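Local coordinates for putative exported protein (Peptoclostridium difficile, PDB 5TTA) that is of unknown function but is probably exported, with a likely signal sequence in its full-length form, and is an alpha/beta protein of the DUF5780 family, at residues T53-P58 with W194-G199; A71-E76 with Q212-D217; L80-N85 with K231-K236. All blocks are in the same frame, centred on the assembly; numbering follows the deposited sequence.

Contact 1: T53-P58 with W194-G199; sequences TPYHWP and WKQSTG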
loop_
_atom_site.group_PDB
_atom_site.type_symbol
_atom_site.label_atom_id
_atom_site.label_comp_id
_atom_site.label_asym_id
_atom_site.label_seq_id
_atom_site.Cartn_x
_atom_site.Cartn_y
_atom_site.Cartn_z
ATOM N N THR A 53 10.576 30.690 -4.397
ATOM C CA THR A 53 9.431 31.222 -5.121
ATOM C C THR A 53 9.098 32.604 -4.575
ATOM O O THR A 53 9.647 33.020 -3.547
ATOM C CB THR A 53 8.233 30.280 -4.991
ATOM O OG1 THR A 53 7.642 30.437 -3.691
ATOM C CG2 THR A 53 8.660 28.838 -5.189
ATOM N N PRO A 54 8.203 33.354 -5.238
ATOM C CA PRO A 54 7.779 34.646 -4.669
ATOM C C PRO A 54 6.996 34.526 -3.361
ATOM O O PRO A 54 6.787 35.548 -2.701
ATOM C CB PRO A 54 6.924 35.272 -5.784
ATOM C CG PRO A 54 6.621 34.170 -6.754
ATOM C CD PRO A 54 7.726 33.167 -6.621
ATOM N N TYR A 55 6.570 33.322 -2.959
ATOM C CA TYR A 55 5.830 33.154 -1.717
ATOM C C TYR A 55 6.726 32.798 -0.541
ATOM O O TYR A 55 6.278 32.911 0.609
ATOM C CB TYR A 55 4.748 32.081 -1.884
ATOM C CG TYR A 55 3.933 32.310 -3.162
ATOM C CD1 TYR A 55 4.186 31.583 -4.323
ATOM C CD2 TYR A 55 2.954 33.288 -3.208
ATOM C CE1 TYR A 55 3.455 31.812 -5.487
ATOM C CE2 TYR A 55 2.215 33.519 -4.371
ATOM C CZ TYR A 55 2.477 32.777 -5.506
ATOM O OH TYR A 55 1.748 33.019 -6.664
ATOM N N HIS A 56 7.965 32.385 -0.801
ATOM C CA HIS A 56 8.985 32.196 0.243
ATOM C C HIS A 56 8.431 31.418 1.436
ATOM O O HIS A 56 8.497 31.853 2.586
ATOM C CB HIS A 56 9.555 33.544 0.685
ATOM C CG HIS A 56 10.203 34.312 -0.428
ATOM N ND1 HIS A 56 11.370 33.897 -1.031
ATOM C CD2 HIS A 56 9.843 35.459 -1.056
ATOM C CE1 HIS A 56 11.706 34.756 -1.980
ATOM N NE2 HIS A 56 10.793 35.712 -2.019
ATOM N N TRP A 57 7.905 30.234 1.153
ATOM C CA TRP A 57 7.330 29.446 2.231
ATOM C C TRP A 57 8.428 28.969 3.189
ATOM O O TRP A 57 9.535 28.623 2.753
ATOM C CB TRP A 57 6.570 28.249 1.697
ATOM C CG TRP A 57 5.184 28.573 1.150
ATOM C CD1 TRP A 57 4.643 29.821 0.899
ATOM C CD2 TRP A 57 4.203 27.622 0.762
ATOM N NE1 TRP A 57 3.358 29.684 0.415
ATOM C CE2 TRP A 57 3.069 28.344 0.311
ATOM C CE3 TRP A 57 4.156 26.218 0.780
ATOM C CZ2 TRP A 57 1.906 27.706 -0.123
ATOM C CZ3 TRP A 57 2.995 25.587 0.339
ATOM C CH2 TRP A 57 1.891 26.333 -0.117
ATOM N N PRO A 58 8.150 28.944 4.494
ATOM C CA PRO A 58 9.149 28.528 5.499
ATOM C C PRO A 58 9.148 27.033 5.751
ATOM O O PRO A 58 8.096 26.396 5.852
ATOM C CB PRO A 58 8.680 29.256 6.772
ATOM C CG PRO A 58 7.163 29.243 6.653
ATOM C CD PRO A 58 6.877 29.375 5.107
ATOM N N TRP A 194 4.835 32.378 11.358
ATOM C CA TRP A 194 5.372 33.062 10.193
ATOM C C TRP A 194 4.375 34.121 9.720
ATOM O O TRP A 194 3.163 33.889 9.709
ATOM C CB TRP A 194 5.657 32.032 9.100
ATOM C CG TRP A 194 6.067 32.516 7.742
ATOM C CD1 TRP A 194 7.168 33.242 7.405
ATOM C CD2 TRP A 194 5.367 32.244 6.515
ATOM N NE1 TRP A 194 7.197 33.449 6.024
ATOM C CE2 TRP A 194 6.097 32.849 5.466
ATOM C CE3 TRP A 194 4.193 31.557 6.215
ATOM C CZ2 TRP A 194 5.686 32.781 4.128
ATOM C CZ3 TRP A 194 3.794 31.468 4.872
ATOM C CH2 TRP A 194 4.543 32.075 3.855
ATOM N N LYS A 195 4.880 35.291 9.368
ATOM C CA LYS A 195 4.074 36.322 8.723
ATOM C C LYS A 195 4.593 36.497 7.298
ATOM O O LYS A 195 5.690 37.019 7.086
ATOM C CB LYS A 195 4.109 37.641 9.490
ATOM C CG LYS A 195 3.137 38.659 8.904
ATOM C CD LYS A 195 3.125 39.966 9.681
ATOM C CE LYS A 195 2.298 39.834 10.945
ATOM N NZ LYS A 195 0.904 39.409 10.627
ATOM N N GLN A 196 3.795 36.067 6.328
ATOM C CA GLN A 196 4.259 36.043 4.944
ATOM C C GLN A 196 4.542 37.449 4.426
ATOM O O GLN A 196 5.535 37.668 3.719
ATOM C CB GLN A 196 3.226 35.334 4.066
ATOM C CG GLN A 196 3.609 35.292 2.569
ATOM C CD GLN A 196 2.676 34.426 1.751
ATOM O OE1 GLN A 196 1.450 34.490 1.909
ATOM N NE2 GLN A 196 3.245 33.610 0.869
ATOM N N SER A 197 3.700 38.420 4.795
ATOM C CA SER A 197 3.836 39.778 4.271
ATOM C C SER A 197 5.191 40.395 4.603
ATOM O O SER A 197 5.730 41.167 3.807
ATOM C CB SER A 197 2.705 40.661 4.807
ATOM O OG SER A 197 2.760 40.779 6.222
ATOM N N THR A 198 5.769 40.060 5.754
ATOM C CA THR A 198 7.038 40.640 6.174
ATOM C C THR A 198 8.213 39.676 6.112
ATOM O O THR A 198 9.357 40.118 6.255
ATOM C CB THR A 198 6.931 41.156 7.605
ATOM O OG1 THR A 198 6.576 40.058 8.458
ATOM C CG2 THR A 198 5.891 42.268 7.696
ATOM N N GLY A 199 7.968 38.383 5.915
ATOM C CA GLY A 199 9.010 37.393 5.961
ATOM C C GLY A 199 9.484 37.031 7.355
ATOM O O GLY A 199 10.410 36.220 7.477
HETATM O O HOH W 1 8.940 34.422 3.873
#

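Contact 2: A71-E76 with Q212-D217; sequences AIMDYE and QVTFND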
loop_
_atom_site.group_PDB
_atom_site.type_symbol
_atom_site.label_atom_id
_atom_site.label_comp_id
_atom_site.label_asym_id
_atom_site.label_seq_id
_atom_site.Cartn_x
_atom_site.Cartn_y
_atom_site.Cartn_z
ATOM N N ALA A 71 22.366 1.275 5.894
ATOM C CA ALA A 71 21.311 2.135 5.374
ATOM C C ALA A 71 20.221 2.346 6.421
ATOM O O ALA A 71 19.822 1.409 7.116
ATOM C CB ALA A 71 20.713 1.515 4.120
ATOM N N ILE A 72 19.707 3.572 6.506
ATOM C CA ILE A 72 18.713 3.949 7.510
ATOM C C ILE A 72 17.335 4.017 6.851
ATOM O O ILE A 72 17.078 4.878 5.998
ATOM C CB ILE A 72 19.085 5.278 8.186
ATOM C CG1 ILE A 72 20.300 5.064 9.113
ATOM C CG2 ILE A 72 17.880 5.866 8.965
ATOM C CD1 ILE A 72 20.964 6.341 9.582
HETATM N N MSE A 73 16.441 3.109 7.247
HETATM C CA MSE A 73 15.119 3.054 6.636
HETATM C C MSE A 73 14.074 3.884 7.380
HETATM O O MSE A 73 13.067 4.245 6.779
HETATM C CB MSE A 73 14.641 1.597 6.504
HETATM C CG MSE A 73 13.968 1.005 7.717
HETATM SE SE MSE A 73 13.437 -0.855 7.373
HETATM C CE MSE A 73 12.087 -0.526 6.094
ATOM N N ASP A 74 14.287 4.197 8.670
ATOM C CA ASP A 74 13.344 5.036 9.398
ATOM C C ASP A 74 14.084 5.758 10.521
ATOM O O ASP A 74 15.176 5.364 10.925
ATOM C CB ASP A 74 12.153 4.201 9.949
ATOM C CG ASP A 74 10.923 5.060 10.318
ATOM O OD1 ASP A 74 10.883 6.280 10.035
ATOM O OD2 ASP A 74 9.980 4.501 10.909
ATOM N N TYR A 75 13.516 6.866 10.977
ATOM C CA TYR A 75 14.093 7.574 12.114
ATOM C C TYR A 75 12.974 8.264 12.869
ATOM O O TYR A 75 11.860 8.410 12.371
ATOM C CB TYR A 75 15.192 8.590 11.698
ATOM C CG TYR A 75 14.746 9.694 10.743
ATOM C CD1 TYR A 75 13.755 10.617 11.110
ATOM C CD2 TYR A 75 15.357 9.854 9.509
ATOM C CE1 TYR A 75 13.352 11.628 10.249
ATOM C CE2 TYR A 75 14.977 10.862 8.649
ATOM C CZ TYR A 75 13.979 11.749 9.020
ATOM O OH TYR A 75 13.605 12.752 8.143
ATOM N N GLU A 76 13.281 8.666 14.095
ATOM C CA GLU A 76 12.449 9.589 14.858
ATOM C C GLU A 76 13.362 10.697 15.351
ATOM O O GLU A 76 14.377 10.424 16.003
ATOM C CB GLU A 76 11.736 8.895 16.025
ATOM C CG GLU A 76 10.817 7.783 15.547
ATOM C CD GLU A 76 10.069 7.071 16.666
ATOM O OE1 GLU A 76 9.283 6.149 16.342
ATOM O OE2 GLU A 76 10.256 7.426 17.854
ATOM N N GLN A 212 15.494 7.722 17.812
ATOM C CA GLN A 212 15.893 6.375 17.416
ATOM C C GLN A 212 16.031 6.323 15.899
ATOM O O GLN A 212 15.565 7.212 15.180
ATOM C CB GLN A 212 14.877 5.329 17.885
ATOM C CG GLN A 212 13.484 5.467 17.283
ATOM C CD GLN A 212 12.608 4.263 17.634
ATOM O OE1 GLN A 212 12.324 4.015 18.798
ATOM N NE2 GLN A 212 12.212 3.501 16.626
ATOM N N VAL A 213 16.645 5.249 15.415
ATOM C CA VAL A 213 16.698 4.985 13.975
ATOM C C VAL A 213 16.485 3.497 13.755
ATOM O O VAL A 213 16.759 2.666 14.630
ATOM C CB VAL A 213 18.004 5.432 13.259
ATOM C CG1 VAL A 213 18.420 6.885 13.588
ATOM C CG2 VAL A 213 19.128 4.458 13.466
ATOM N N THR A 214 15.998 3.166 12.561
ATOM C CA THR A 214 15.764 1.786 12.149
ATOM C C THR A 214 16.570 1.533 10.883
ATOM O O THR A 214 16.429 2.276 9.908
ATOM C CB THR A 214 14.282 1.526 11.872
ATOM O OG1 THR A 214 13.503 1.881 13.022
ATOM C CG2 THR A 214 14.063 0.046 11.517
ATOM N N PHE A 215 17.421 0.509 10.903
ATOM C CA PHE A 215 18.252 0.197 9.741
ATOM C C PHE A 215 17.529 -0.775 8.809
ATOM O O PHE A 215 16.468 -1.328 9.132
ATOM C CB PHE A 215 19.608 -0.362 10.193
ATOM C CG PHE A 215 20.401 0.581 11.061
ATOM C CD1 PHE A 215 21.129 1.628 10.501
ATOM C CD2 PHE A 215 20.445 0.411 12.432
ATOM C CE1 PHE A 215 21.865 2.499 11.296
ATOM C CE2 PHE A 215 21.181 1.276 13.240
ATOM C CZ PHE A 215 21.895 2.315 12.672
ATOM N N ASN A 216 18.096 -0.949 7.610
ATOM C CA ASN A 216 17.462 -1.779 6.592
ATOM C C ASN A 216 17.353 -3.235 7.001
ATOM O O ASN A 216 16.491 -3.940 6.471
ATOM C CB ASN A 216 18.216 -1.686 5.260
ATOM C CG ASN A 216 17.676 -0.585 4.375
ATOM O OD1 ASN A 216 16.995 0.322 4.858
ATOM N ND2 ASN A 216 17.978 -0.648 3.072
ATOM N N ASP A 217 18.195 -3.708 7.919
ATOM C CA ASP A 217 18.057 -5.088 8.358
ATOM C C ASP A 217 16.973 -5.266 9.421
ATOM O O ASP A 217 16.800 -6.380 9.917
ATOM C CB ASP A 217 19.404 -5.619 8.869
ATOM C CG ASP A 217 19.859 -4.947 10.160
ATOM O OD1 ASP A 217 19.408 -3.829 10.476
ATOM O OD2 ASP A 217 20.687 -5.552 10.867
#

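Contact 3: L80-N85 with K231-K236; sequences LAYDKN and KSFQGK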
loop_
_atom_site.group_PDB
_atom_site.type_symbol
_atom_site.label_atom_id
_atom_site.label_comp_id
_atom_site.label_asym_id
_atom_site.label_seq_id
_atom_site.Cartn_x
_atom_site.Cartn_y
_atom_site.Cartn_z
ATOM N N LEU A 80 12.594 21.135 19.109
ATOM C CA LEU A 80 12.171 22.151 20.060
ATOM C C LEU A 80 12.471 23.499 19.440
ATOM O O LEU A 80 13.405 23.621 18.644
ATOM C CB LEU A 80 12.928 22.011 21.392
ATOM C CG LEU A 80 12.746 20.650 22.056
ATOM C CD1 LEU A 80 13.673 20.583 23.307
ATOM C CD2 LEU A 80 11.309 20.484 22.505
ATOM N N ALA A 81 11.657 24.498 19.767
ATOM C CA ALA A 81 11.763 25.808 19.130
ATOM C C ALA A 81 11.879 26.907 20.173
ATOM O O ALA A 81 11.275 26.821 21.242
ATOM C CB ALA A 81 10.537 26.077 18.224
ATOM N N TYR A 82 12.643 27.958 19.841
ATOM C CA TYR A 82 12.936 29.053 20.749
ATOM C C TYR A 82 12.846 30.366 19.999
ATOM O O TYR A 82 13.241 30.443 18.834
ATOM C CB TYR A 82 14.352 28.912 21.366
ATOM C CG TYR A 82 14.397 27.729 22.275
ATOM C CD1 TYR A 82 14.599 26.441 21.774
ATOM C CD2 TYR A 82 14.163 27.894 23.639
ATOM C CE1 TYR A 82 14.567 25.336 22.615
ATOM C CE2 TYR A 82 14.140 26.811 24.477
ATOM C CZ TYR A 82 14.346 25.551 23.979
ATOM O OH TYR A 82 14.310 24.506 24.852
ATOM N N ASP A 83 12.377 31.412 20.694
ATOM C CA ASP A 83 12.407 32.767 20.141
ATOM C C ASP A 83 13.809 33.371 20.245
ATOM O O ASP A 83 14.764 32.750 20.732
ATOM C CB ASP A 83 11.335 33.666 20.784
ATOM C CG ASP A 83 11.715 34.208 22.179
ATOM O OD1 ASP A 83 12.833 33.975 22.709
ATOM O OD2 ASP A 83 10.860 34.895 22.772
ATOM N N LYS A 84 13.934 34.623 19.791
ATOM C CA LYS A 84 15.245 35.254 19.697
ATOM C C LYS A 84 15.888 35.471 21.064
ATOM O O LYS A 84 17.097 35.704 21.126
ATOM C CB LYS A 84 15.134 36.591 18.969
ATOM C CG LYS A 84 14.351 37.642 19.728
ATOM C CD LYS A 84 14.041 38.858 18.870
ATOM C CE LYS A 84 13.434 39.976 19.722
ATOM N NZ LYS A 84 13.186 41.234 18.960
ATOM N N ASN A 85 15.107 35.394 22.144
ATOM C CA ASN A 85 15.608 35.620 23.493
ATOM C C ASN A 85 15.771 34.330 24.294
ATOM O O ASN A 85 15.986 34.396 25.522
ATOM C CB ASN A 85 14.681 36.592 24.231
ATOM C CG ASN A 85 14.644 37.970 23.572
ATOM O OD1 ASN A 85 15.683 38.538 23.238
ATOM N ND2 ASN A 85 13.438 38.501 23.369
ATOM N N LYS A 231 14.179 16.189 28.854
ATOM C CA LYS A 231 13.888 16.753 30.166
ATOM C C LYS A 231 14.655 18.059 30.394
ATOM O O LYS A 231 14.114 19.006 30.973
ATOM C CB LYS A 231 14.196 15.716 31.252
ATOM C CG LYS A 231 13.888 16.172 32.691
ATOM C CD LYS A 231 12.499 16.812 32.803
ATOM C CE LYS A 231 11.372 15.833 32.471
ATOM N NZ LYS A 231 10.026 16.409 32.762
ATOM N N SER A 232 15.901 18.139 29.922
ATOM C CA SER A 232 16.682 19.358 30.121
ATOM C C SER A 232 16.137 20.546 29.335
ATOM O O SER A 232 16.239 21.692 29.797
ATOM C CB SER A 232 18.132 19.113 29.722
ATOM O OG SER A 232 18.720 18.133 30.550
ATOM N N PHE A 233 15.579 20.314 28.155
ATOM C CA PHE A 233 15.256 21.406 27.247
ATOM C C PHE A 233 13.767 21.691 27.087
ATOM O O PHE A 233 13.405 22.851 26.933
ATOM C CB PHE A 233 15.851 21.135 25.851
ATOM C CG PHE A 233 17.357 21.294 25.771
ATOM C CD1 PHE A 233 18.175 20.203 25.492
ATOM C CD2 PHE A 233 17.949 22.541 25.944
ATOM C CE1 PHE A 233 19.570 20.343 25.399
ATOM C CE2 PHE A 233 19.335 22.686 25.857
ATOM C CZ PHE A 233 20.142 21.581 25.568
ATOM N N GLN A 234 12.886 20.685 27.060
ATOM C CA GLN A 234 11.520 20.926 26.580
ATOM C C GLN A 234 10.780 21.845 27.543
ATOM O O GLN A 234 10.684 21.559 28.746
ATOM C CB GLN A 234 10.741 19.624 26.394
ATOM C CG GLN A 234 9.242 19.886 26.152
ATOM C CD GLN A 234 8.463 18.664 25.706
ATOM O OE1 GLN A 234 7.607 18.743 24.808
ATOM N NE2 GLN A 234 8.717 17.539 26.349
ATOM N N GLY A 235 10.280 22.963 27.011
ATOM C CA GLY A 235 9.617 23.975 27.801
ATOM C C GLY A 235 10.493 24.757 28.760
ATOM O O GLY A 235 9.963 25.410 29.654
ATOM N N LYS A 236 11.816 24.744 28.584
ATOM C CA LYS A 236 12.735 25.462 29.462
ATOM C C LYS A 236 13.449 26.569 28.699
ATOM O O LYS A 236 13.778 26.410 27.522
ATOM C CB LYS A 236 13.792 24.526 30.044
ATOM C CG LYS A 236 13.268 23.205 30.548
ATOM C CD LYS A 236 12.724 23.324 31.955
ATOM C CE LYS A 236 12.907 22.010 32.722
ATOM N NZ LYS A 236 14.331 21.736 33.148
HETATM O O HOH W 2 11.274 23.785 24.402
#

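Contact 1: T53-P58 with W194-G199
A type I beta turn from Thr53 to His56, in the loop that joins strands 41-50 and 58-66, meets the short hairpin made by strands 194-195 and 200-201. The turn is braced from within by an ST turn, in which Thr53 OG1 accepts from Tyr55 N at 3.2 Å. Across the contact the direct polar link is the amide of Gln196. Its CG lies anti to the backbone N (chi1 178°) and the chain runs out extended, so that Gln196 NE2 reaches a lone pair of Tyr55 O, in the carbonyl plane, at 3.1 Å; the bond is fairly straight, with 163° at the hydrogen. The same nitrogen also binds Gly117 O while Gln196 OE1 accepts from Val119 N, so three bonds fix the rotation of the amide. Gly117 O takes the indole N-H of Trp57 as well, joining both sides to one carbonyl. Trp194 supplies the apolar half of the interface. The Pro58 side chain, running at about a right angle to that of Trp194, lies over one face of the indole, Pro58 CD standing 3.4 Å from the centroid of the Trp194 six-membered ring in a CH-pi contact. The opposite face is met by Gln196 CA, towards the rim. Trp194 CH2 comes within 3.7 Å of Trp57 CD1, the two indoles crossing obliquely. At the indole edge, a water accepts from Trp194 NE1 at 2.9 Å and donates to His56 O, bridging the segments. Around this interface, Phe191 packs edge-to-face on Trp57, Tyr50 of strand 41-50 lies against His56 and Pro58, and Val119 touches both tryptophans, leaving the hairpin beside the start of strand 58-66.

Contact 2: A71-E76 with Q212-D217
Gln212, Met73 and Thr214 carry much of the interface between antiparallel strands 72-82 and 205-215. Gln212 has CG in the crowded position between backbone N and carbonyl carbon (chi1 63°), and its chain then runs extended beside Glu76, pointing the same way. The Gln212 amide and Glu76 carboxylate planes lie only 7° apart and stack, with Gln212 CG 3.8 Å from Glu76 OE2; that oxygen is salt-bridged to Lys211. In the backbone of the same pair, Glu76 N donates to Gln212 O at 2.9 Å. Thr214 N binds Asp74 O at 2.9 Å, nearly straight, while Thr214 O takes two donors, Met73 N at 2.8 Å and Asp74 N at 3.1 Å, both in the carbonyl plane. Thr214 CB lies beside Asp74 CB, and its CG2, anti to the backbone N, meets Met73 CG at 3.9 Å. Met73, a selenomethionine, leaves the extended backbone (psi -22°), and its CB points toward the partner strand, pressing on Asn216 OD1 at 3.1 Å. The selenium comes to 3.5 Å from Phe215 O; the side chain also touches Lys170, Ala173 and Lys174 of helix 156-175. Asn216 N closes this end by donating to Ala71 O. Two consecutive residues, Met73 and Asp74, thus face the single Thr214, which shifts the register by one: a classic beta bulge, set in the antiparallel sheet beside helix 156-175.

Contact 3: L80-N85 with K231-K236
Tyr82 OH has three oxygens within 3.3 Å: Phe233 O at 2.8 Å, a water to which it is hydrogen-bonded at 3.2 Å, and Lys236 O, a weak and unsettled partner at 3.3 Å, since the one hydroxyl proton has another acceptor nearby. The water carries the link further, accepting from Gly235 N at 2.9 Å. The Tyr82 side chain leaves strand 72-82 with CG anti to the carbonyl carbon (chi1 -67°), which brings the end of its ring up to the other segment. Lys236 O lies at the ring edge, in plane, 3.1 Å from Tyr82 CE2. The hydroxyl therefore meets the backbone where helix 226-233 ends in a type II beta turn, Phe233 to Lys236: Lys236 N closes the turn on Phe233 O at 3.0 Å, and Gly235 takes the positive phi (69°) of its third position. Helix end and turn rest here on the antiparallel sheet, with Ile207 of neighbouring strand 205-215 touching Leu80, Tyr82 and Phe233. Leu80 supplies the apolar part, its two methyls dividing the work. Leu80 CD1 packs tightly on Phe233 CB at 3.4 Å, the side chains crossing at about a right angle, while Leu80 CD2 lies 4.0 Å from Gln234 CB. The extended Gln234 chain ends at Ser131, whose hydroxyl is bonded to Gln234 OE1, and the Phe233 ring leads away from the strand and meets the ring of Trp229.

From the N terminus the chain lays down 53-58, 71-76 and 80-85 in turn, then passes through helices 143-150 and 156-175 before 194-199, 212-217 and 231-236 return in the same order. Each contact closes a loop of about 135 to 145 residues, and all three cross pairwise; none nests. Contacts 2 and 3 share strand 72-82, one pairing its start with strand 205-215 and the other packing its far end against the end of helix 226-233 and the turn after it; their centres are 27 Å apart. Contact 1 lies across the chain's centre from contact 2, their centres about 33 Å apart, and joins the 51-57 loop to the 194-201 hairpin.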